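BAG family molecular chaperone regulator 1 (Arabidopsis thaliana, PDB 4HWC) probably acts as a co-chaperone that binds the ATPase domain of HSP70/HSC70 chaperones through its BAG domain, regulating programmed cell death and stress responses. Local coordinates at residues 13-17 with 71-75; 5-9 with 58-64. All blocks are in the same frame, centred on the assembly; numbering follows the deposited sequence.

The chain is an all-helical BAG domain, a three-helix bundle of helices 5-31, 38-55 and 62-88. From the N terminus, helix 5-31 supplies first residues 5-9 and then 13-17. Contact 2 closes a loop when 58-64, the end of the connection and the start of the last helix, returns to 5-9; contact 1 closes another when 71-75 meets 13-17. Because the order is 5-9, 13-17, 58-64, 71-75, the two loops cross. Contact 1 joins helix to helix, its segments at 21°; contact 2 joins the first turn of helix 5-31 to the incoming loop and first turn of helix 62-88. The contact centres lie about 14 Å apart, and they touch where Gln71 CG packs 3.6 Å from Ile9 CG2.

Contact 1. Residues 13-17 with 71-75; sequences SLEVD and QVKRV
Two helical segments, 13-17 and 71-75, run nearly parallel: their axes approach to 10.7 Å with a signed crossing angle of 21°. The register pairs Ser13 with Gln71 (CA to CA 6.5 Å) and Val16 with Val75 (CA to CA 7.1 Å), about one helical turn apart. The CA-to-CB bond of Ser13 points sideways; its carbonyl O accepts a weak hydrogen bond from Arg74 NH1 (2.9 Å, 125° at the hydrogen) while also receiving the helical bond from Asp17 N (2.9 Å). Val16, chi1 t, directs its CA-to-CB bond toward the partner. Its CB lies 3.4 Å from Arg74 NH1, over one face of the guanidinium, and its CG2 meets Val75 CG2 (chi1 t) at 3.9 Å. Asp17 starts sideways, but its m rotamer brings the carboxylate to the guanidinium edge: OD1 takes hydrogen bonds from Arg74 NH1 at 2.8 Å and Arg74 NH2 at 2.9 Å, forming a salt bridge, which the weak bond to Ser13 O supplements. Arg74 points its CA-to-CB bond toward 13-17, with chi1 m (-83°), chi2 between wells (-135°) and chi3 m (-71°). The contact joins helices 5-31 and 62-88 of the BAG three-helix bundle. Helix 38-55 packs beside this pair, where Glu15 touches Glu51, Gln71 touches Leu55 and Val75 touches Leu52.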
ATOM      1  N   SER A  13      -7.713  -4.939   2.421  1.00 22.70           N
ATOM      2  CA  SER A  13      -6.798  -5.807   1.702  1.00 25.28           C
ATOM      3  C   SER A  13      -7.032  -5.737   0.196  1.00 23.73           C
ATOM      4  O   SER A  13      -6.088  -5.778  -0.582  1.00 17.91           O
ATOM      5  CB  SER A  13      -6.965  -7.248   2.178  1.00 23.84           C
ATOM      6  OG  SER A  13      -6.068  -8.101   1.498  1.00 29.88           O
ATOM      7  N   LEU A  14      -8.295  -5.634  -0.205  1.00 27.24           N
ATOM      8  CA  LEU A  14      -8.637  -5.555  -1.621  1.00 26.85           C
ATOM      9  C   LEU A  14      -8.122  -4.249  -2.218  1.00 22.20           C
ATOM     10  O   LEU A  14      -7.651  -4.222  -3.352  1.00 22.25           O
ATOM     11  CB  LEU A  14     -10.153  -5.654  -1.807  1.00 32.71           C
ATOM     12  CG  LEU A  14     -10.807  -6.964  -1.354  1.00 36.27           C
ATOM     13  CD1 LEU A  14     -12.315  -6.868  -1.523  1.00 43.04           C
ATOM     14  CD2 LEU A  14     -10.249  -8.124  -2.160  1.00 37.44           C
ATOM     15  N   GLU A  15      -8.211  -3.170  -1.448  1.00 23.52           N
ATOM     16  CA  GLU A  15      -7.732  -1.873  -1.908  1.00 24.59           C
ATOM     17  C   GLU A  15      -6.207  -1.869  -1.935  1.00 21.50           C
ATOM     18  O   GLU A  15      -5.590  -1.250  -2.806  1.00 17.81           O
ATOM     19  CB  GLU A  15      -8.246  -0.762  -0.995  1.00 22.93           C
ATOM     20  CG  GLU A  15      -7.836   0.644  -1.419  1.00 23.68           C
ATOM     21  CD  GLU A  15      -8.039   0.905  -2.910  1.00 32.89           C
ATOM     22  OE1 GLU A  15      -8.887   0.230  -3.536  1.00 31.46           O
ATOM     23  OE2 GLU A  15      -7.355   1.800  -3.453  1.00 29.12           O
ATOM     24  N   VAL A  16      -5.595  -2.551  -0.974  1.00 18.41           N
ATOM     25  CA  VAL A  16      -4.142  -2.626  -0.950  1.00 15.79           C
ATOM     26  C   VAL A  16      -3.692  -3.446  -2.163  1.00 15.03           C
ATOM     27  O   VAL A  16      -2.635  -3.178  -2.734  1.00 12.80           O
ATOM     28  CB  VAL A  16      -3.634  -3.269   0.360  1.00 19.20           C
ATOM     29  CG1 VAL A  16      -2.122  -3.487   0.294  1.00 14.89           C
ATOM     30  CG2 VAL A  16      -3.958  -2.351   1.535  1.00 16.23           C
ATOM     31  N   ASP A  17      -4.487  -4.442  -2.563  1.00 15.53           N
ATOM     32  CA  ASP A  17      -4.137  -5.248  -3.738  1.00 17.36           C
ATOM     33  C   ASP A  17      -4.068  -4.342  -4.966  1.00 18.93           C
ATOM     34  O   ASP A  17      -3.145  -4.439  -5.783  1.00 18.37           O
ATOM     35  CB  ASP A  17      -5.189  -6.331  -4.035  1.00 24.13           C
ATOM     36  CG  ASP A  17      -5.250  -7.406  -2.976  1.00 30.62           C
ATOM     37  OD1 ASP A  17      -4.227  -7.636  -2.301  1.00 26.63           O
ATOM     38  OD2 ASP A  17      -6.322  -8.036  -2.835  1.00 32.43           O
ATOM     39  N   GLN A  71      -1.494  -6.773   6.929  1.00 12.49           N
ATOM     40  CA  GLN A  71      -1.882  -5.725   5.986  1.00 12.85           C
ATOM     41  C   GLN A  71      -1.086  -4.463   6.257  1.00 10.70           C
ATOM     42  O   GLN A  71      -0.729  -3.729   5.334  1.00 10.56           O
ATOM     43  CB  GLN A  71      -3.384  -5.431   6.071  1.00 16.10           C
ATOM     44  CG  GLN A  71      -4.249  -6.594   5.625  1.00 15.28           C
ATOM     45  CD  GLN A  71      -3.915  -7.079   4.217  1.00 22.65           C
ATOM     46  OE1 GLN A  71      -3.918  -8.282   3.946  1.00 25.56           O
ATOM     47  NE2 GLN A  71      -3.641  -6.146   3.314  1.00 19.90           N
ATOM     48  N   VAL A  72      -0.802  -4.201   7.526  1.00 11.34           N
ATOM     49  CA  VAL A  72      -0.015  -3.027   7.871  1.00 10.91           C
ATOM     50  C   VAL A  72       1.374  -3.171   7.250  1.00 11.53           C
ATOM     51  O   VAL A  72       1.924  -2.220   6.697  1.00 10.93           O
ATOM     52  CB  VAL A  72       0.130  -2.883   9.398  1.00 11.60           C
ATOM     53  CG1 VAL A  72       1.175  -1.833   9.720  1.00 13.32           C
ATOM     54  CG2 VAL A  72      -1.217  -2.493  10.018  1.00 14.95           C
ATOM     55  N   LYS A  73       1.932  -4.372   7.348  1.00  9.74           N
ATOM     56  CA  LYS A  73       3.261  -4.642   6.802  1.00 11.90           C
ATOM     57  C   LYS A  73       3.276  -4.482   5.288  1.00 12.32           C
ATOM     58  O   LYS A  73       4.248  -3.978   4.721  1.00 12.15           O
ATOM     59  CB  LYS A  73       3.706  -6.057   7.175  1.00 11.96           C
ATOM     60  CG  LYS A  73       5.107  -6.422   6.687  1.00 14.48           C
ATOM     61  CD  LYS A  73       6.158  -5.508   7.301  1.00 17.79           C
ATOM     62  CE  LYS A  73       7.566  -5.951   6.902  1.00 21.23           C
ATOM     63  NZ  LYS A  73       8.590  -5.083   7.528  1.00 24.73           N
ATOM     64  N   ARG A  74       2.202  -4.918   4.635  1.00 10.80           N
ATOM     65  CA  ARG A  74       2.109  -4.800   3.182  1.00 12.78           C
ATOM     66  C   ARG A  74       2.200  -3.340   2.774  1.00 10.78           C
ATOM     67  O   ARG A  74       2.932  -2.997   1.855  1.00 10.45           O
ATOM     68  CB  ARG A  74       0.782  -5.364   2.664  1.00 16.12           C
ATOM     69  CG  ARG A  74       0.761  -6.858   2.461  1.00 23.06           C
ATOM     70  CD  ARG A  74       0.101  -7.182   1.128  1.00 24.55           C
ATOM     71  NE  ARG A  74      -1.326  -6.924   1.153  1.00 29.92           N
ATOM     72  CZ  ARG A  74      -2.104  -6.872   0.077  1.00 23.83           C
ATOM     73  NH1 ARG A  74      -3.393  -6.637   0.223  1.00 25.96           N
ATOM     74  NH2 ARG A  74      -1.595  -7.031  -1.138  1.00 25.46           N
ATOM     75  N   VAL A  75       1.435  -2.486   3.454  1.00 11.50           N
ATOM     76  CA  VAL A  75       1.418  -1.058   3.161  1.00 11.38           C
ATOM     77  C   VAL A  75       2.771  -0.401   3.414  1.00 12.47           C
ATOM     78  O   VAL A  75       3.237   0.410   2.609  1.00 11.46           O
ATOM     79  CB  VAL A  75       0.340  -0.329   3.997  1.00 13.50           C
ATOM     80  CG1 VAL A  75       0.444   1.180   3.775  1.00 13.42           C
ATOM     81  CG2 VAL A  75      -1.043  -0.812   3.588  1.00 16.10           C
TER

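Contact 2. Residues 5-9 with 58-64; sequences ASKAI and IVAEGDV
Apolar packing makes this contact, which buries 280 Å² between the first turn of a helix, 5-9, and 58-64, the end of a connection and the start of the next helix. Residues 58-61 are extended (phi/psi -92/115 at Ile58, -146/174 at Ala60), Gly62 has positive phi (49/-144), and Val64 is helical. CA atoms pair Ala5 with Ala60 at 5.9 Å and Ser6 with Val64 at 5.7 Å. Ala5 CB sits 3.5 Å from Val64 CG1, 3.8 Å from Ala60 CB and 4.2 Å from Ile58 CG2. In the BAG three-helix bundle, this packs the link between helices 38-55 and 62-88 against one side of the first turn of helix 5-31. Ile9 and Ile58, both m,t, meet CG1 to CD1 at 3.8 Å; Ile9 CD1 also lies 4.0 Å from Val64 CG1 (chi1 t). Main-chain atoms also take part: Ala5 CB to Val59 O, 3.7 Å; Ser6 N to Val64 CG1, 3.5 Å; Ile9 CD1 to Val64 O, 3.9 Å; Ala8 O to Ile58 CD1, 4.1 Å.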
ATOM      1  N   ALA A   5     -14.249  -7.532  12.219  1.00 32.22           N
ATOM      2  CA  ALA A   5     -12.790  -7.322  11.921  1.00 27.96           C
ATOM      3  C   ALA A   5     -12.205  -8.031  10.691  1.00 30.27           C
ATOM      4  O   ALA A   5     -11.777  -7.393   9.719  1.00 37.44           O
ATOM      5  CB  ALA A   5     -11.901  -7.678  13.144  1.00 28.42           C
ATOM      6  N   SER A   6     -12.181  -9.355  10.748  1.00 37.41           N
ATOM      7  CA  SER A   6     -11.672 -10.160   9.651  1.00 44.68           C
ATOM      8  C   SER A   6     -12.180  -9.652   8.300  1.00 44.14           C
ATOM      9  O   SER A   6     -11.410  -9.547   7.345  1.00 43.02           O
ATOM     10  CB  SER A   6     -12.088 -11.620   9.844  1.00 47.86           C
ATOM     11  OG  SER A   6     -11.422 -12.459   8.916  1.00 45.87           O
ATOM     12  N   LYS A   7     -13.470  -9.330   8.228  1.00 42.21           N
ATOM     13  CA  LYS A   7     -14.079  -8.834   6.994  1.00 43.37           C
ATOM     14  C   LYS A   7     -13.622  -7.424   6.612  1.00 38.88           C
ATOM     15  O   LYS A   7     -13.268  -7.170   5.458  1.00 35.57           O
ATOM     16  CB  LYS A   7     -15.604  -8.852   7.123  1.00 46.76           C
ATOM     17  CG  LYS A   7     -16.367  -8.196   5.971  1.00 45.64           C
ATOM     18  CD  LYS A   7     -16.373  -9.045   4.700  1.00 56.23           C
ATOM     19  CE  LYS A   7     -15.022  -9.052   3.995  1.00 58.27           C
ATOM     20  NZ  LYS A   7     -15.055  -9.856   2.742  1.00 65.37           N
ATOM     21  N   ALA A   8     -13.641  -6.514   7.580  1.00 35.70           N
ATOM     22  CA  ALA A   8     -13.238  -5.128   7.357  1.00 30.35           C
ATOM     23  C   ALA A   8     -11.770  -5.011   6.938  1.00 36.04           C
ATOM     24  O   ALA A   8     -11.363  -4.021   6.322  1.00 36.06           O
ATOM     25  CB  ALA A   8     -13.479  -4.318   8.617  1.00 32.06           C
ATOM     26  N   ILE A   9     -10.978  -6.016   7.290  1.00 34.56           N
ATOM     27  CA  ILE A   9      -9.561  -6.026   6.948  1.00 34.95           C
ATOM     28  C   ILE A   9      -9.386  -6.600   5.548  1.00 34.16           C
ATOM     29  O   ILE A   9      -8.605  -6.080   4.754  1.00 28.83           O
ATOM     30  CB  ILE A   9      -8.752  -6.864   7.962  1.00 32.51           C
ATOM     31  CG1 ILE A   9      -8.828  -6.213   9.344  1.00 24.91           C
ATOM     32  CG2 ILE A   9      -7.301  -6.969   7.521  1.00 25.87           C
ATOM     33  CD1 ILE A   9      -8.232  -7.063  10.452  1.00 32.95           C
ATOM     34  N   ILE A  58      -8.467  -0.746  13.569  1.00 33.91           N
ATOM     35  CA  ILE A  58      -9.303  -1.943  13.559  1.00 37.89           C
ATOM     36  C   ILE A  58      -8.894  -2.854  14.712  1.00 40.97           C
ATOM     37  O   ILE A  58      -7.778  -3.364  14.737  1.00 39.10           O
ATOM     38  CB  ILE A  58      -9.157  -2.724  12.239  1.00 37.90           C
ATOM     39  CG1 ILE A  58      -9.633  -1.859  11.070  1.00 39.17           C
ATOM     40  CG2 ILE A  58      -9.953  -4.020  12.312  1.00 40.22           C
ATOM     41  CD1 ILE A  58      -9.542  -2.549   9.718  1.00 36.75           C
ATOM     42  N   VAL A  59      -9.792  -3.053  15.673  1.00 41.98           N
ATOM     43  CA  VAL A  59      -9.480  -3.908  16.813  1.00 36.58           C
ATOM     44  C   VAL A  59      -9.898  -5.345  16.552  1.00 40.59           C
ATOM     45  O   VAL A  59     -11.015  -5.614  16.105  1.00 43.07           O
ATOM     46  CB  VAL A  59     -10.174  -3.427  18.103  1.00 40.22           C
ATOM     47  CG1 VAL A  59      -9.766  -4.318  19.265  1.00 41.61           C
ATOM     48  CG2 VAL A  59      -9.794  -1.990  18.396  1.00 35.54           C
ATOM     49  N   ALA A  60      -8.984  -6.266  16.830  1.00 24.40           N
ATOM     50  CA  ALA A  60      -9.247  -7.676  16.629  1.00 31.03           C
ATOM     51  C   ALA A  60      -8.535  -8.490  17.697  1.00 25.58           C
ATOM     52  O   ALA A  60      -7.777  -7.953  18.508  1.00 23.06           O
ATOM     53  CB  ALA A  60      -8.770  -8.100  15.245  1.00 30.05           C
ATOM     54  N   GLU A  61      -8.793  -9.790  17.695  1.00 37.94           N
ATOM     55  CA  GLU A  61      -8.162 -10.693  18.640  1.00 41.32           C
ATOM     56  C   GLU A  61      -7.717 -11.919  17.865  1.00 39.54           C
ATOM     57  O   GLU A  61      -8.040 -12.062  16.685  1.00 43.12           O
ATOM     58  CB  GLU A  61      -9.146 -11.107  19.732  1.00 43.11           C
ATOM     59  CG  GLU A  61     -10.407 -11.749  19.203  1.00 47.41           C
ATOM     60  CD  GLU A  61     -10.952 -12.805  20.137  1.00 54.59           C
ATOM     61  OE1 GLU A  61     -11.158 -12.498  21.330  1.00 54.77           O
ATOM     62  OE2 GLU A  61     -11.176 -13.945  19.677  1.00 59.88           O
ATOM     63  N   GLY A  62      -6.971 -12.795  18.528  1.00 41.19           N
ATOM     64  CA  GLY A  62      -6.498 -14.010  17.890  1.00 37.52           C
ATOM     65  C   GLY A  62      -5.845 -13.813  16.537  1.00 42.45           C
ATOM     66  O   GLY A  62      -5.158 -12.818  16.303  1.00 37.98           O
ATOM     67  N   ASP A  63      -6.065 -14.772  15.642  1.00 62.15           N
ATOM     68  CA  ASP A  63      -5.493 -14.732  14.303  1.00 61.87           C
ATOM     69  C   ASP A  63      -5.956 -13.541  13.464  1.00 58.90           C
ATOM     70  O   ASP A  63      -5.355 -13.232  12.440  1.00 58.49           O
ATOM     71  CB  ASP A  63      -5.800 -16.038  13.563  1.00 66.85           C
ATOM     72  CG  ASP A  63      -5.083 -17.233  14.165  1.00 68.25           C
ATOM     73  OD1 ASP A  63      -3.836 -17.208  14.234  1.00 68.30           O
ATOM     74  OD2 ASP A  63      -5.766 -18.201  14.566  1.00 70.15           O
ATOM     75  N   VAL A  64      -7.024 -12.873  13.885  1.00 37.07           N
ATOM     76  CA  VAL A  64      -7.500 -11.718  13.134  1.00 36.01           C
ATOM     77  C   VAL A  64      -6.525 -10.559  13.337  1.00 32.41           C
ATOM     78  O   VAL A  64      -6.280  -9.766  12.425  1.00 30.08           O
ATOM     79  CB  VAL A  64      -8.907 -11.286  13.588  1.00 41.58           C
ATOM     80  CG1 VAL A  64      -9.416 -10.157  12.703  1.00 40.89           C
ATOM     81  CG2 VAL A  64      -9.857 -12.473  13.526  1.00 44.12           C
TER